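Local coordinates for protein LAE5 (Uncultured bacterium, PDB 5JD3) that is probably an esterase of the GDSL-like (SGNH) lipase/acylhydrolase family, hydrolysing ester bonds, at residues 157-162 with 192-197. Numbering follows the deposited sequence.
Sequences TPYFIE and VDVQGA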
loop_
_atom_site.group_PDB
_atom_site.type_symbol
_atom_site.label_atom_id
_atom_site.label_comp_id
_atom_site.label_asym_id
_atom_site.label_seq_id
_atom_site.Cartn_x
_atom_site.Cartn_y
_atom_site.Cartn_z
ATOM N N THR A 157 -3.187 -0.102 5.086
ATOM C CA THR A 157 -4.370 0.750 5.112
ATOM C C THR A 157 -4.186 2.006 4.264
ATOM O O THR A 157 -3.085 2.554 4.183
ATOM C CB THR A 157 -4.739 1.159 6.560
ATOM O OG1 THR A 157 -5.975 1.883 6.561
ATOM C CG2 THR A 157 -3.654 2.024 7.178
ATOM N N PRO A 158 -5.264 2.451 3.603
ATOM C CA PRO A 158 -5.215 3.753 2.938
ATOM C C PRO A 158 -5.108 4.852 3.984
ATOM O O PRO A 158 -5.498 4.633 5.130
ATOM C CB PRO A 158 -6.546 3.819 2.186
ATOM C CG PRO A 158 -7.453 2.916 2.958
ATOM C CD PRO A 158 -6.575 1.797 3.441
ATOM N N TYR A 159 -4.583 6.010 3.607
ATOM C CA TYR A 159 -4.394 7.073 4.579
ATOM C C TYR A 159 -4.793 8.434 4.035
ATOM O O TYR A 159 -4.948 8.624 2.828
ATOM C CB TYR A 159 -2.934 7.118 5.046
ATOM C CG TYR A 159 -1.963 7.553 3.971
ATOM C CD1 TYR A 159 -1.652 8.896 3.787
ATOM C CD2 TYR A 159 -1.358 6.624 3.140
ATOM C CE1 TYR A 159 -0.772 9.296 2.802
ATOM C CE2 TYR A 159 -0.473 7.019 2.158
ATOM C CZ TYR A 159 -0.185 8.352 1.991
ATOM O OH TYR A 159 0.697 8.740 1.009
ATOM N N PHE A 160 -4.956 9.377 4.954
ATOM C CA PHE A 160 -5.132 10.778 4.619
ATOM C C PHE A 160 -4.296 11.576 5.607
ATOM O O PHE A 160 -4.514 11.495 6.815
ATOM C CB PHE A 160 -6.607 11.178 4.679
ATOM C CG PHE A 160 -6.895 12.536 4.103
ATOM C CD1 PHE A 160 -6.271 12.958 2.941
ATOM C CD2 PHE A 160 -7.807 13.381 4.713
ATOM C CE1 PHE A 160 -6.539 14.205 2.406
ATOM C CE2 PHE A 160 -8.081 14.629 4.182
ATOM C CZ PHE A 160 -7.445 15.040 3.027
ATOM N N ILE A 161 -3.318 12.323 5.105
ATOM C CA ILE A 161 -2.431 13.074 5.984
ATOM C C ILE A 161 -3.171 14.290 6.535
ATOM O O ILE A 161 -2.912 15.430 6.149
ATOM C CB ILE A 161 -1.139 13.504 5.263
ATOM C CG1 ILE A 161 -0.525 12.308 4.535
ATOM C CG2 ILE A 161 -0.130 14.070 6.253
ATOM C CD1 ILE A 161 0.766 12.624 3.811
ATOM N N GLU A 162 -4.109 14.021 7.438
ATOM C CA GLU A 162 -4.935 15.056 8.043
ATOM C C GLU A 162 -5.336 14.642 9.454
ATOM O O GLU A 162 -6.076 13.675 9.633
ATOM C CB GLU A 162 -6.179 15.320 7.192
ATOM C CG GLU A 162 -7.141 16.327 7.796
ATOM C CD GLU A 162 -6.489 17.673 8.050
ATOM O OE1 GLU A 162 -5.878 18.224 7.111
ATOM O OE2 GLU A 162 -6.585 18.178 9.188
ATOM N N VAL A 192 -0.844 -3.480 8.099
ATOM C CA VAL A 192 0.043 -2.373 8.422
ATOM C C VAL A 192 -0.764 -1.095 8.611
ATOM O O VAL A 192 -1.433 -0.629 7.688
ATOM C CB VAL A 192 1.100 -2.156 7.326
ATOM C CG1 VAL A 192 1.961 -0.950 7.656
ATOM C CG2 VAL A 192 1.957 -3.399 7.167
ATOM N N ASP A 193 -0.706 -0.538 9.815
ATOM C CA ASP A 193 -1.429 0.688 10.122
ATOM C C ASP A 193 -0.625 1.911 9.691
ATOM O O ASP A 193 0.039 2.552 10.506
ATOM C CB ASP A 193 -1.754 0.761 11.615
ATOM C CG ASP A 193 -2.604 1.965 11.971
ATOM O OD1 ASP A 193 -2.567 2.393 13.143
ATOM O OD2 ASP A 193 -3.310 2.482 11.079
ATOM N N VAL A 194 -0.685 2.220 8.400
ATOM C CA VAL A 194 0.013 3.370 7.840
ATOM C C VAL A 194 -0.584 4.678 8.352
ATOM O O VAL A 194 0.143 5.623 8.663
ATOM C CB VAL A 194 -0.037 3.359 6.300
ATOM C CG1 VAL A 194 0.747 4.533 5.729
ATOM C CG2 VAL A 194 0.500 2.040 5.763
ATOM N N GLN A 195 -1.910 4.722 8.436
ATOM C CA GLN A 195 -2.616 5.904 8.924
ATOM C C GLN A 195 -2.175 6.262 10.339
ATOM O O GLN A 195 -1.924 7.427 10.643
ATOM C CB GLN A 195 -4.129 5.681 8.890
ATOM C CG GLN A 195 -4.942 6.857 9.407
ATOM C CD GLN A 195 -4.809 8.086 8.532
ATOM O OE1 GLN A 195 -5.420 8.174 7.466
ATOM N NE2 GLN A 195 -4.006 9.047 8.978
ATOM N N GLY A 196 -2.083 5.251 11.196
ATOM C CA GLY A 196 -1.632 5.446 12.561
ATOM C C GLY A 196 -0.203 5.948 12.609
ATOM O O GLY A 196 0.148 6.768 13.458
ATOM N N ALA A 197 0.623 5.456 11.689
ATOM C CA ALA A 197 2.013 5.884 11.595
ATOM C C ALA A 197 2.095 7.371 11.276
ATOM O O ALA A 197 2.905 8.095 11.856
ATOM C CB ALA A 197 2.753 5.071 10.541
#
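Gln-195 reaches from the first turn of helix 194-201 to the backbone of Phe-160 and grips it at two points with its carboxamide. OE1 accepts from Phe-160 N at 2.8 Å, the donor tilted 22° from the carbonyl plane, while NE2 gives a weak, longer bond to Phe-160 O. The pair mimics the hydrogen bonding of a neighbouring strand and fixes which way round the amide lies; NE2 also bonds to Asp-199 one turn on in the same helix. A bend at chi2 turns the amide along the loop and brings OE1 within 3.3 Å of Tyr-159 CA. With an alanine here, Phe-160 N and O would probably lose their side-chain partner and the loop would be freer to shift against the helix. At the other end, Thr-157 presses its methyl onto the start of the helix, CG2 lying 3.2 Å from Val-194 N and 3.5 Å from Gln-195 N. Asp-193 is the N-cap of this helix, its OD2 accepting from Gly-196 N from above the carboxylate plane and also pairing with Arg-181. In the five-stranded parallel sheet of this GDSL-type (SGNH) hydrolase fold, strands 152-156 and 190-192 are neighbours, and the contact continues their pairing where the strands end: Thr-157 N, just past 152-156, bonds almost straight (175°) at 3.2 Å to O of Val-192, the last residue of 190-192. Between the two polar links, Val-194 packs its CG1 obliquely against Tyr-159 CD2 at 3.9 Å. The tyrosine CG sits between its backbone N and carbonyl carbon (chi1 68°), which carries the ring past Val-194 toward Phe-198 and helix 219-232. Its OH bonds to Ile-215 O, close to a possible Ser-His-Asp triad of Ser-36, His-216 and Asp-213.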